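Local coordinates for acyl-coenzyme A oxidase 3 (Yarrowia lipolytica, PDB 5YS9), which oxidises 2,3-saturated acyl-CoAs to (2E)-enoyl-CoAs with FAD as cofactor, reducing oxygen to hydrogen peroxide in peroxisomal fatty acid beta-oxidation, at residues 446-449 with 450-453; 417-420 with 421-425; 109-112 with 113-117. All coordinates share one frame; numbering follows the deposited sequence.

Read from the N terminus, the three contacts come in series; each joins two adjoining segments, so none encloses a long loop, nests in another or crosses it. Interaction 3 (109-117) turns helix 101-111 into helix 116-136 in the N-terminal region. Interaction 2 (417-425) is two turns inside the long helix 391-428, and interaction 1 (446-453) is the outgoing end of the next helix, 441-448, beside FAD. Interaction 1 is the common neighbour: W448 packs on C419 and I423, C452 on W417, and D447 on M116. Interactions 2 and 3 do not touch, their centres being about 17 Å apart. Interactions 1 and 2 also reach the second subunit.

Interaction 1: residues 446-449 with 450-453; sequences ADWV and VQCT. With FAD (flavin-adenine dinucleotide), chain C.
W448 offers the face of its indole to Q451, three residues on, at the outgoing end of helix 441-448. The methylene CG of Q451 stands 3.7 Å from the centroid of the six-membered ring of W448 and only 5° off its normal, a CH-pi contact made squarely over the face. This methylene carries the contact. Beyond it the chain bends at chi2; the amide is placed doubtfully against the ring, though its OE1 accepts from W454 NE1. The indole is set for this by CG of W448 lying anti to its backbone N (chi1 180°). Beneath the pair, Q451 N donates to W448 O at 3.0 Å, and C452 N to V449 O at 3.2 Å. Both bonds span three residues rather than four, as in 3-10 turns. W448 suits this buried position, being broad and apolar with one N-H, which T416 O accepts; C419 and I423 of helix 391-428 pack against the same side chain. Replacing W448 by an alanine would take away that ring, would probably cost T416 O the indole donor, and is likely to leave the Q451 methylenes without the face they lie on, the amide still held by W454. Further along, the chain reaches the cofactor. V450 points its CG2 methyl at the flavin, 3.2 Å from FAD C8M, while its CG1 lies 3.6 Å from D447 O; the branched valine thus fills space on two sides. T453 O lies against FAD C4' of the ribityl chain, at 3.4 Å. The chemistry is therefore mainly one of fit: apolar carbon meets the dimethylbenzene rim of the flavin, and the segment just after helix 441-448 forms part of the FAD pocket wall.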
ATOM      1  N   ALA A 446      -5.310  -0.805   5.636  1.00 29.24           N
ATOM      2  CA  ALA A 446      -4.776  -0.409   6.938  1.00 28.33           C
ATOM      3  C   ALA A 446      -4.873  -1.515   7.938  1.00 27.69           C
ATOM      4  O   ALA A 446      -3.980  -1.681   8.735  1.00 31.44           O
ATOM      5  CB  ALA A 446      -5.542   0.802   7.468  1.00 30.74           C
ATOM      6  N   ASP A 447      -5.998  -2.207   7.983  1.00 32.49           N
ATOM      7  CA  ASP A 447      -6.145  -3.363   8.855  1.00 31.70           C
ATOM      8  C   ASP A 447      -5.290  -4.572   8.474  1.00 31.95           C
ATOM      9  O   ASP A 447      -4.749  -5.245   9.324  1.00 30.93           O
ATOM     10  CB  ASP A 447      -7.609  -3.773   8.978  1.00 32.65           C
ATOM     11  CG  ASP A 447      -8.439  -2.775   9.738  1.00 34.45           C
ATOM     12  OD1 ASP A 447      -7.891  -1.851  10.331  1.00 36.67           O
ATOM     13  OD2 ASP A 447      -9.661  -2.909   9.739  1.00 34.25           O
ATOM     14  N   TRP A 448      -5.208  -4.866   7.186  1.00 32.99           N
ATOM     15  CA  TRP A 448      -4.489  -6.047   6.722  1.00 33.30           C
ATOM     16  C   TRP A 448      -2.994  -6.051   6.979  1.00 33.71           C
ATOM     17  O   TRP A 448      -2.416  -7.068   7.277  1.00 36.68           O
ATOM     18  CB  TRP A 448      -4.749  -6.336   5.242  1.00 31.32           C
ATOM     19  CG  TRP A 448      -3.996  -7.550   4.777  1.00 30.49           C
ATOM     20  CD1 TRP A 448      -2.841  -7.563   4.093  1.00 31.10           C
ATOM     21  CD2 TRP A 448      -4.302  -8.906   5.070  1.00 27.71           C
ATOM     22  NE1 TRP A 448      -2.419  -8.835   3.901  1.00 31.89           N
ATOM     23  CE2 TRP A 448      -3.305  -9.687   4.492  1.00 27.83           C
ATOM     24  CE3 TRP A 448      -5.342  -9.536   5.741  1.00 27.94           C
ATOM     25  CZ2 TRP A 448      -3.315 -11.063   4.558  1.00 26.56           C
ATOM     26  CZ3 TRP A 448      -5.350 -10.898   5.804  1.00 28.42           C
ATOM     27  CH2 TRP A 448      -4.347 -11.647   5.226  1.00 26.69           C
ATOM     28  N   VAL A 449      -2.383  -4.903   6.816  1.00 34.22           N
ATOM     29  CA  VAL A 449      -0.969  -4.766   6.590  1.00 35.54           C
ATOM     30  C   VAL A 449      -0.087  -5.293   7.734  1.00 39.52           C
ATOM     31  O   VAL A 449       1.029  -5.716   7.513  1.00 41.67           O
ATOM     32  CB  VAL A 449      -0.679  -3.331   6.118  1.00 36.07           C
ATOM     33  CG1 VAL A 449       0.213  -2.546   7.043  1.00 38.66           C
ATOM     34  CG2 VAL A 449      -0.213  -3.317   4.684  1.00 40.56           C
ATOM     35  N   VAL A 450      -0.602  -5.273   8.948  1.00 36.11           N
ATOM     36  CA  VAL A 450       0.136  -5.763  10.092  1.00 35.95           C
ATOM     37  C   VAL A 450       0.475  -7.253   9.972  1.00 35.51           C
ATOM     38  O   VAL A 450       1.428  -7.707  10.560  1.00 39.01           O
ATOM     39  CB  VAL A 450      -0.583  -5.431  11.420  1.00 39.11           C
ATOM     40  CG1 VAL A 450      -1.982  -6.006  11.451  1.00 39.40           C
ATOM     41  CG2 VAL A 450       0.229  -5.899  12.603  1.00 36.52           C
ATOM     42  N   GLN A 451      -0.288  -7.986   9.177  1.00 36.79           N
ATOM     43  CA  GLN A 451      -0.099  -9.416   8.963  1.00 35.16           C
ATOM     44  C   GLN A 451       1.293  -9.699   8.417  1.00 35.50           C
ATOM     45  O   GLN A 451       1.838 -10.762   8.605  1.00 30.54           O
ATOM     46  CB  GLN A 451      -1.118  -9.940   7.957  1.00 33.11           C
ATOM     47  CG  GLN A 451      -2.551  -9.934   8.425  1.00 34.05           C
ATOM     48  CD  GLN A 451      -3.016 -11.285   8.886  1.00 33.30           C
ATOM     49  OE1 GLN A 451      -2.862 -11.643  10.033  1.00 33.23           O
ATOM     50  NE2 GLN A 451      -3.590 -12.040   7.990  1.00 35.68           N
ATOM     51  N   CYS A 452       1.819  -8.765   7.655  1.00 33.85           N
ATOM     52  CA  CYS A 452       3.196  -8.799   7.217  1.00 36.69           C
ATOM     53  C   CYS A 452       4.239  -8.621   8.312  1.00 35.60           C
ATOM     54  O   CYS A 452       5.363  -9.034   8.146  1.00 37.31           O
ATOM     55  CB  CYS A 452       3.424  -7.818   6.081  1.00 34.23           C
ATOM     56  SG  CYS A 452       2.256  -8.017   4.742  1.00 37.38           S
ATOM     57  N   THR A 453       3.899  -7.920   9.382  1.00 36.00           N
ATOM     58  CA  THR A 453       4.869  -7.643  10.427  1.00 38.78           C
ATOM     59  C   THR A 453       4.842  -8.634  11.590  1.00 38.10           C
ATOM     60  O   THR A 453       5.864  -9.133  11.991  1.00 38.32           O
ATOM     61  CB  THR A 453       4.739  -6.177  10.905  1.00 39.17           C
ATOM     62  OG1 THR A 453       5.248  -5.313   9.892  1.00 42.00           O
ATOM     63  CG2 THR A 453       5.520  -5.922  12.151  1.00 40.47           C
TER
HETATM   64  PA  FAD C 801      12.117  -6.080  14.395  1.00 47.83           P
HETATM   65  O1A FAD C 801      13.052  -5.250  15.186  1.00 54.85           O
HETATM   66  O2A FAD C 801      12.140  -7.556  14.509  1.00 49.21           O
HETATM   67  O5B FAD C 801      12.425  -5.745  12.881  1.00 48.59           O
HETATM   68  C5B FAD C 801      12.311  -4.413  12.411  1.00 45.50           C
HETATM   69  C4B FAD C 801      12.744  -4.310  10.963  1.00 48.94           C
HETATM   70  O4B FAD C 801      14.099  -4.727  10.842  1.00 51.57           O
HETATM   71  C3B FAD C 801      11.925  -5.227  10.095  1.00 47.94           C
HETATM   72  O3B FAD C 801      11.656  -4.592   8.862  1.00 48.72           O
HETATM   73  C2B FAD C 801      12.829  -6.385   9.805  1.00 46.44           C
HETATM   74  O2B FAD C 801      12.617  -6.817   8.475  1.00 39.34           O
HETATM   75  C1B FAD C 801      14.221  -5.832   9.966  1.00 48.47           C
HETATM   76  N9A FAD C 801      15.062  -6.914  10.512  1.00 54.28           N
HETATM   77  C8A FAD C 801      15.005  -7.442  11.741  1.00 52.87           C
HETATM   78  N7A FAD C 801      15.903  -8.431  11.873  1.00 54.20           N
HETATM   79  C5A FAD C 801      16.548  -8.549  10.715  1.00 56.33           C
HETATM   80  C6A FAD C 801      17.619  -9.398  10.175  1.00 56.53           C
HETATM   81  N6A FAD C 801      18.200 -10.348  10.925  1.00 57.43           N
HETATM   82  N1A FAD C 801      17.994  -9.191   8.904  1.00 58.98           N
HETATM   83  C2A FAD C 801      17.425  -8.250   8.144  1.00 51.87           C
HETATM   84  N3A FAD C 801      16.453  -7.450   8.568  1.00 49.14           N
HETATM   85  C4A FAD C 801      15.986  -7.549   9.818  1.00 54.24           C
HETATM   86  N1  FAD C 801       3.361  -8.980  20.083  1.00 37.54           N
HETATM   87  C2  FAD C 801       2.917  -9.724  21.106  1.00 41.65           C
HETATM   88  O2  FAD C 801       3.713 -10.423  21.728  1.00 46.95           O
HETATM   89  N3  FAD C 801       1.650  -9.756  21.487  1.00 40.92           N
HETATM   90  C4  FAD C 801       0.727  -9.047  20.877  1.00 35.56           C
HETATM   91  O4  FAD C 801      -0.435  -9.092  21.260  1.00 35.04           O
HETATM   92  C4X FAD C 801       1.121  -8.201  19.751  1.00 36.09           C
HETATM   93  N5  FAD C 801       0.231  -7.459  19.105  1.00 37.22           N
HETATM   94  C5X FAD C 801       0.622  -6.688  18.088  1.00 39.43           C
HETATM   95  C6  FAD C 801      -0.332  -5.931  17.456  1.00 38.52           C
HETATM   96  C7  FAD C 801       0.017  -5.122  16.411  1.00 36.92           C
HETATM   97  C7M FAD C 801      -1.056  -4.319  15.739  1.00 40.20           C
HETATM   98  C8  FAD C 801       1.426  -5.069  15.967  1.00 36.53           C
HETATM   99  C8M FAD C 801       1.831  -4.197  14.819  1.00 39.54           C
HETATM  100  C9  FAD C 801       2.387  -5.836  16.593  1.00 40.45           C
HETATM  101  C9A FAD C 801       2.035  -6.646  17.646  1.00 38.63           C
HETATM  102  N10 FAD C 801       2.988  -7.434  18.302  1.00 36.97           N
HETATM  103  C10 FAD C 801       2.539  -8.207  19.376  1.00 36.23           C
HETATM  104  C1' FAD C 801       4.402  -7.408  17.932  1.00 41.05           C
HETATM  105  C2' FAD C 801       4.782  -8.134  16.655  1.00 44.83           C
HETATM  106  O2' FAD C 801       4.702  -9.527  16.903  1.00 44.32           O
HETATM  107  C3' FAD C 801       6.208  -7.733  16.281  1.00 45.26           C
HETATM  108  O3' FAD C 801       6.156  -6.361  15.933  1.00 45.31           O
HETATM  109  C4' FAD C 801       6.891  -8.464  15.124  1.00 44.77           C
HETATM  110  O4' FAD C 801       6.843  -9.877  15.262  1.00 50.84           O
HETATM  111  C5' FAD C 801       8.361  -8.124  15.078  1.00 42.79           C
HETATM  112  O5' FAD C 801       8.527  -6.757  14.777  1.00 50.92           O
HETATM  113  P   FAD C 801       9.535  -5.837  15.577  1.00 46.99           P
HETATM  114  O1P FAD C 801       8.804  -4.597  15.909  1.00 51.38           O
HETATM  115  O2P FAD C 801      10.172  -6.648  16.642  1.00 47.91           O
HETATM  116  O3P FAD C 801      10.629  -5.491  14.484  1.00 50.53           O

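Interaction 2: residues 417-420 with 421-425; sequences WTCA and NIIDQ
The carbonyl oxygen of C419 is gripped twice: I423 N donates to C419 O at 3.0 Å along an almost straight line (176°), and I422 N adds a weak bond to the same oxygen at 3.2 Å. Around it the ordinary four-residue spacing repeats, with N421 N on W417 O, I422 N on T418 O and D424 N on A420 O. This is uninterrupted alpha-helix, part of the long helix 391-428 in the C-alpha1 domain, the helical domain that follows the beta domain in the acyl-CoA oxidase fold. Residue types follow its surroundings. C419 and I423 face W448 of helix 441-448; the sulfur of C419 lies anti to its backbone N (chi1 177°), which brings SG 3.9 Å from I423 CD1. On another flank, T418 CG2 meets I422 CD1 at 4.0 Å, the two side chains lying aslant, while T418 OG1 bonds back to F414 O, so its hydroxyl is satisfied within the helix. A420, small, leaves room for the W448 indole. Towards the second subunit, W417 NE1 bonds to Q428 and D424 OD1 to Y445, both of that subunit; D424 also makes a salt bridge with R427 of its own chain.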
ATOM      1  N   TRP A 417       1.857 -10.438   1.775  1.00 30.85           N
ATOM      2  CA  TRP A 417       2.190  -9.329   0.875  1.00 33.12           C
ATOM      3  C   TRP A 417       1.278  -9.247  -0.365  1.00 33.28           C
ATOM      4  O   TRP A 417       0.859  -8.157  -0.767  1.00 38.83           O
ATOM      5  CB  TRP A 417       3.631  -9.403   0.382  1.00 33.43           C
ATOM      6  CG  TRP A 417       4.677  -8.834   1.261  1.00 34.52           C
ATOM      7  CD1 TRP A 417       4.602  -7.704   2.076  1.00 35.24           C
ATOM      8  CD2 TRP A 417       5.987  -9.331   1.400  1.00 35.84           C
ATOM      9  NE1 TRP A 417       5.796  -7.501   2.710  1.00 32.98           N
ATOM     10  CE2 TRP A 417       6.677  -8.469   2.296  1.00 35.35           C
ATOM     11  CE3 TRP A 417       6.669 -10.425   0.849  1.00 36.59           C
ATOM     12  CZ2 TRP A 417       8.012  -8.676   2.649  1.00 35.57           C
ATOM     13  CZ3 TRP A 417       8.013 -10.619   1.204  1.00 36.49           C
ATOM     14  CH2 TRP A 417       8.656  -9.751   2.099  1.00 35.43           C
ATOM     15  N   THR A 418       0.994 -10.391  -0.965  1.00 31.41           N
ATOM     16  CA  THR A 418       0.148 -10.435  -2.119  1.00 32.02           C
ATOM     17  C   THR A 418      -1.273  -9.940  -1.803  1.00 31.99           C
ATOM     18  O   THR A 418      -1.813  -9.165  -2.584  1.00 31.23           O
ATOM     19  CB  THR A 418       0.135 -11.836  -2.749  1.00 32.15           C
ATOM     20  OG1 THR A 418       1.425 -12.087  -3.317  1.00 32.27           O
ATOM     21  CG2 THR A 418      -0.880 -11.895  -3.886  1.00 32.68           C
ATOM     22  N   CYS A 419      -1.839 -10.351  -0.660  1.00 29.67           N
ATOM     23  CA  CYS A 419      -3.134  -9.875  -0.247  1.00 30.90           C
ATOM     24  C   CYS A 419      -3.138  -8.334  -0.143  1.00 32.89           C
ATOM     25  O   CYS A 419      -4.080  -7.685  -0.591  1.00 30.57           O
ATOM     26  CB  CYS A 419      -3.627 -10.549   1.071  1.00 31.16           C
ATOM     27  SG  CYS A 419      -5.235  -9.911   1.687  1.00 30.08           S
ATOM     28  N   ALA A 420      -2.079  -7.773   0.435  1.00 32.24           N
ATOM     29  CA  ALA A 420      -1.912  -6.327   0.498  1.00 32.02           C
ATOM     30  C   ALA A 420      -1.917  -5.737  -0.889  1.00 32.35           C
ATOM     31  O   ALA A 420      -2.607  -4.771  -1.137  1.00 31.63           O
ATOM     32  CB  ALA A 420      -0.646  -5.936   1.272  1.00 29.01           C
ATOM     33  N   ASN A 421      -1.169  -6.329  -1.807  1.00 35.12           N
ATOM     34  CA  ASN A 421      -1.065  -5.745  -3.141  1.00 36.61           C
ATOM     35  C   ASN A 421      -2.417  -5.759  -3.859  1.00 36.12           C
ATOM     36  O   ASN A 421      -2.681  -4.888  -4.678  1.00 32.67           O
ATOM     37  CB  ASN A 421      -0.025  -6.495  -3.984  1.00 37.68           C
ATOM     38  CG  ASN A 421       1.364  -6.427  -3.395  1.00 39.95           C
ATOM     39  OD1 ASN A 421       1.701  -5.471  -2.699  1.00 41.40           O
ATOM     40  ND2 ASN A 421       2.183  -7.445  -3.678  1.00 37.21           N
ATOM     41  N   ILE A 422      -3.219  -6.793  -3.594  1.00 35.76           N
ATOM     42  CA  ILE A 422      -4.496  -6.996  -4.264  1.00 37.29           C
ATOM     43  C   ILE A 422      -5.504  -5.962  -3.774  1.00 35.64           C
ATOM     44  O   ILE A 422      -6.224  -5.332  -4.566  1.00 33.03           O
ATOM     45  CB  ILE A 422      -5.063  -8.423  -4.017  1.00 40.20           C
ATOM     46  CG1 ILE A 422      -4.249  -9.481  -4.788  1.00 36.21           C
ATOM     47  CG2 ILE A 422      -6.549  -8.494  -4.422  1.00 42.11           C
ATOM     48  CD1 ILE A 422      -4.661 -10.916  -4.492  1.00 33.46           C
ATOM     49  N   ILE A 423      -5.561  -5.807  -2.459  1.00 36.11           N
ATOM     50  CA  ILE A 423      -6.378  -4.752  -1.870  1.00 36.42           C
ATOM     51  C   ILE A 423      -5.994  -3.425  -2.548  1.00 38.51           C
ATOM     52  O   ILE A 423      -6.877  -2.709  -3.055  1.00 41.92           O
ATOM     53  CB  ILE A 423      -6.216  -4.644  -0.344  1.00 32.59           C
ATOM     54  CG1 ILE A 423      -6.726  -5.916   0.370  1.00 30.65           C
ATOM     55  CG2 ILE A 423      -7.011  -3.457   0.198  1.00 32.23           C
ATOM     56  CD1 ILE A 423      -6.186  -6.083   1.792  1.00 28.82           C
ATOM     57  N   ASP A 424      -4.692  -3.146  -2.617  1.00 33.64           N
ATOM     58  CA  ASP A 424      -4.226  -1.897  -3.146  1.00 34.29           C
ATOM     59  C   ASP A 424      -4.538  -1.743  -4.622  1.00 35.57           C
ATOM     60  O   ASP A 424      -5.011  -0.704  -5.035  1.00 36.99           O
ATOM     61  CB  ASP A 424      -2.725  -1.727  -2.938  1.00 35.22           C
ATOM     62  CG  ASP A 424      -2.292  -0.301  -3.169  1.00 35.81           C
ATOM     63  OD1 ASP A 424      -2.638   0.528  -2.335  1.00 34.26           O
ATOM     64  OD2 ASP A 424      -1.657   0.006  -4.182  1.00 37.73           O
ATOM     65  N   GLN A 425      -4.243  -2.772  -5.405  1.00 37.46           N
ATOM     66  CA  GLN A 425      -4.531  -2.804  -6.854  1.00 39.95           C
ATOM     67  C   GLN A 425      -6.007  -2.740  -7.179  1.00 35.54           C
ATOM     68  O   GLN A 425      -6.385  -2.024  -8.081  1.00 34.75           O
ATOM     69  CB  GLN A 425      -3.977  -4.088  -7.481  1.00 44.56           C
ATOM     70  CG  GLN A 425      -2.482  -4.050  -7.737  1.00 50.09           C
ATOM     71  CD  GLN A 425      -2.126  -3.178  -8.914  1.00 59.09           C
ATOM     72  OE1 GLN A 425      -1.077  -2.559  -8.914  1.00 61.40           O
ATOM     73  NE2 GLN A 425      -2.999  -3.130  -9.940  1.00 65.89           N
TER

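Interaction 3: residues 109-112 with 113-117; sequences QLHG and IVDMG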
ATOM      1  N   GLN A 109     -12.279 -16.564  11.116  1.00 36.65           N
ATOM      2  CA  GLN A 109     -11.627 -16.159   9.858  1.00 35.01           C
ATOM      3  C   GLN A 109     -12.637 -15.513   8.881  1.00 33.85           C
ATOM      4  O   GLN A 109     -12.361 -14.528   8.187  1.00 31.22           O
ATOM      5  CB  GLN A 109     -11.028 -17.378   9.149  1.00 34.01           C
ATOM      6  CG  GLN A 109      -9.732 -17.971   9.672  1.00 36.26           C
ATOM      7  CD  GLN A 109      -9.290 -19.179   8.812  1.00 39.65           C
ATOM      8  OE1 GLN A 109     -10.035 -20.181   8.674  1.00 40.92           O
ATOM      9  NE2 GLN A 109      -8.106 -19.083   8.220  1.00 33.65           N
ATOM     10  N   LEU A 110     -13.798 -16.127   8.792  1.00 34.13           N
ATOM     11  CA  LEU A 110     -14.909 -15.545   8.062  1.00 36.57           C
ATOM     12  C   LEU A 110     -15.253 -14.115   8.565  1.00 35.59           C
ATOM     13  O   LEU A 110     -15.521 -13.234   7.765  1.00 32.00           O
ATOM     14  CB  LEU A 110     -16.142 -16.452   8.143  1.00 35.59           C
ATOM     15  CG  LEU A 110     -15.998 -17.824   7.451  1.00 36.62           C
ATOM     16  CD1 LEU A 110     -17.092 -18.739   7.953  1.00 35.56           C
ATOM     17  CD2 LEU A 110     -16.039 -17.683   5.935  1.00 38.76           C
ATOM     18  N   HIS A 111     -15.243 -13.930   9.876  1.00 34.63           N
ATOM     19  CA  HIS A 111     -15.584 -12.668  10.495  1.00 38.37           C
ATOM     20  C   HIS A 111     -14.513 -11.632  10.207  1.00 39.32           C
ATOM     21  O   HIS A 111     -14.821 -10.441  10.206  1.00 36.73           O
ATOM     22  CB  HIS A 111     -15.706 -12.852  12.014  1.00 38.59           C
ATOM     23  CG  HIS A 111     -16.251 -11.658  12.736  1.00 39.87           C
ATOM     24  ND1 HIS A 111     -15.810 -11.279  13.984  1.00 42.81           N
ATOM     25  CD2 HIS A 111     -17.198 -10.757  12.382  1.00 38.88           C
ATOM     26  CE1 HIS A 111     -16.492 -10.217  14.379  1.00 44.10           C
ATOM     27  NE2 HIS A 111     -17.329  -9.875  13.419  1.00 40.38           N
ATOM     28  N   GLY A 112     -13.269 -12.111  10.015  1.00 37.23           N
ATOM     29  CA  GLY A 112     -12.119 -11.302   9.649  1.00 35.35           C
ATOM     30  C   GLY A 112     -12.172 -10.733   8.245  1.00 34.75           C
ATOM     31  O   GLY A 112     -11.410  -9.853   7.911  1.00 37.05           O
ATOM     32  N   ILE A 113     -13.065 -11.240   7.416  1.00 34.46           N
ATOM     33  CA  ILE A 113     -13.339 -10.643   6.108  1.00 35.05           C
ATOM     34  C   ILE A 113     -13.886  -9.207   6.217  1.00 32.11           C
ATOM     35  O   ILE A 113     -13.608  -8.378   5.373  1.00 31.30           O
ATOM     36  CB  ILE A 113     -14.331 -11.495   5.304  1.00 33.92           C
ATOM     37  CG1 ILE A 113     -13.766 -12.915   5.131  1.00 35.91           C
ATOM     38  CG2 ILE A 113     -14.602 -10.890   3.924  1.00 34.01           C
ATOM     39  CD1 ILE A 113     -14.759 -13.949   4.593  1.00 37.62           C
ATOM     40  N   VAL A 114     -14.639  -8.919   7.260  1.00 31.67           N
ATOM     41  CA  VAL A 114     -15.175  -7.566   7.493  1.00 31.84           C
ATOM     42  C   VAL A 114     -14.862  -6.890   8.822  1.00 33.57           C
ATOM     43  O   VAL A 114     -14.997  -5.677   8.939  1.00 36.84           O
ATOM     44  CB  VAL A 114     -16.672  -7.561   7.307  1.00 34.19           C
ATOM     45  CG1 VAL A 114     -16.976  -7.741   5.833  1.00 36.74           C
ATOM     46  CG2 VAL A 114     -17.356  -8.644   8.140  1.00 33.75           C
ATOM     47  N   ASP A 115     -14.385  -7.627   9.815  1.00 36.08           N
ATOM     48  CA  ASP A 115     -13.971  -7.000  11.086  1.00 37.75           C
ATOM     49  C   ASP A 115     -12.644  -7.606  11.556  1.00 35.07           C
ATOM     50  O   ASP A 115     -12.599  -8.604  12.229  1.00 39.00           O
ATOM     51  CB  ASP A 115     -15.119  -7.153  12.116  1.00 38.20           C
ATOM     52  CG  ASP A 115     -14.888  -6.353  13.365  1.00 36.53           C
ATOM     53  OD1 ASP A 115     -13.775  -5.811  13.456  1.00 36.83           O
ATOM     54  OD2 ASP A 115     -15.791  -6.295  14.249  1.00 34.22           O
ATOM     55  N   MET A 116     -11.544  -7.014  11.155  1.00 36.54           N
ATOM     56  CA  MET A 116     -10.255  -7.543  11.569  1.00 36.86           C
ATOM     57  C   MET A 116      -9.859  -7.095  12.984  1.00 34.65           C
ATOM     58  O   MET A 116      -8.912  -7.589  13.512  1.00 34.44           O
ATOM     59  CB  MET A 116      -9.199  -7.145  10.575  1.00 39.05           C
ATOM     60  CG  MET A 116      -9.495  -7.593   9.151  1.00 41.02           C
ATOM     61  SD  MET A 116      -8.146  -7.341   7.961  1.00 40.77           S
ATOM     62  CE  MET A 116      -9.107  -6.522   6.689  1.00 36.47           C
ATOM     63  N   GLY A 117     -10.579  -6.151  13.587  1.00 34.27           N
ATOM     64  CA  GLY A 117     -10.284  -5.695  14.916  1.00 32.11           C
ATOM     65  C   GLY A 117     -10.848  -6.617  15.969  1.00 33.14           C
ATOM     66  O   GLY A 117     -10.129  -7.085  16.839  1.00 36.41           O
TER
HETATM   67  O   HOH W   1     -18.623  -7.204  13.530  1.00 33.68           O
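Helix 101-111 of the N-terminal helical region gives way here to helix 116-136, and D115 stands at the N-cap of the second. Its OD1 accepts from G117 N at 3.2 Å, a weak capping bond. The D115 side chain runs beside the H111 ring, its CB making a CH-pi contact over the face, 4.1 Å from the H111 centroid and 26° off the normal. In both residues CG lies anti to the backbone N (chi1 -171°), which carries the two side chains the same way. Ring and carboxylate planes are turned 66° apart, and a water joins them: it sits in the ring plane at the edge, 3.0 Å from H111 NE2, and donates to D115 OD2 at 3.1 Å. That charged end is also held by a salt bridge to R88 and by T118 OG1, so several partners fix its rotation. In the backbone, D115 N donates to H111 O at 2.9 Å, while V114 N makes only a weak bond to that oxygen. Just before, I113 N reaches L110 O at 3.2 Å, and L110 CD2 runs alongside I113 CD1 at 4.2 Å. G112 lies where a side chain would crowd Q109 O, and M116 CG packs against G112 O at 3.2 Å. Aspartate, whose short arm can reach back to a backbone N-H, is a common N-cap residue, and here it caps helix 116-136 as the chain leaves helix 101-111.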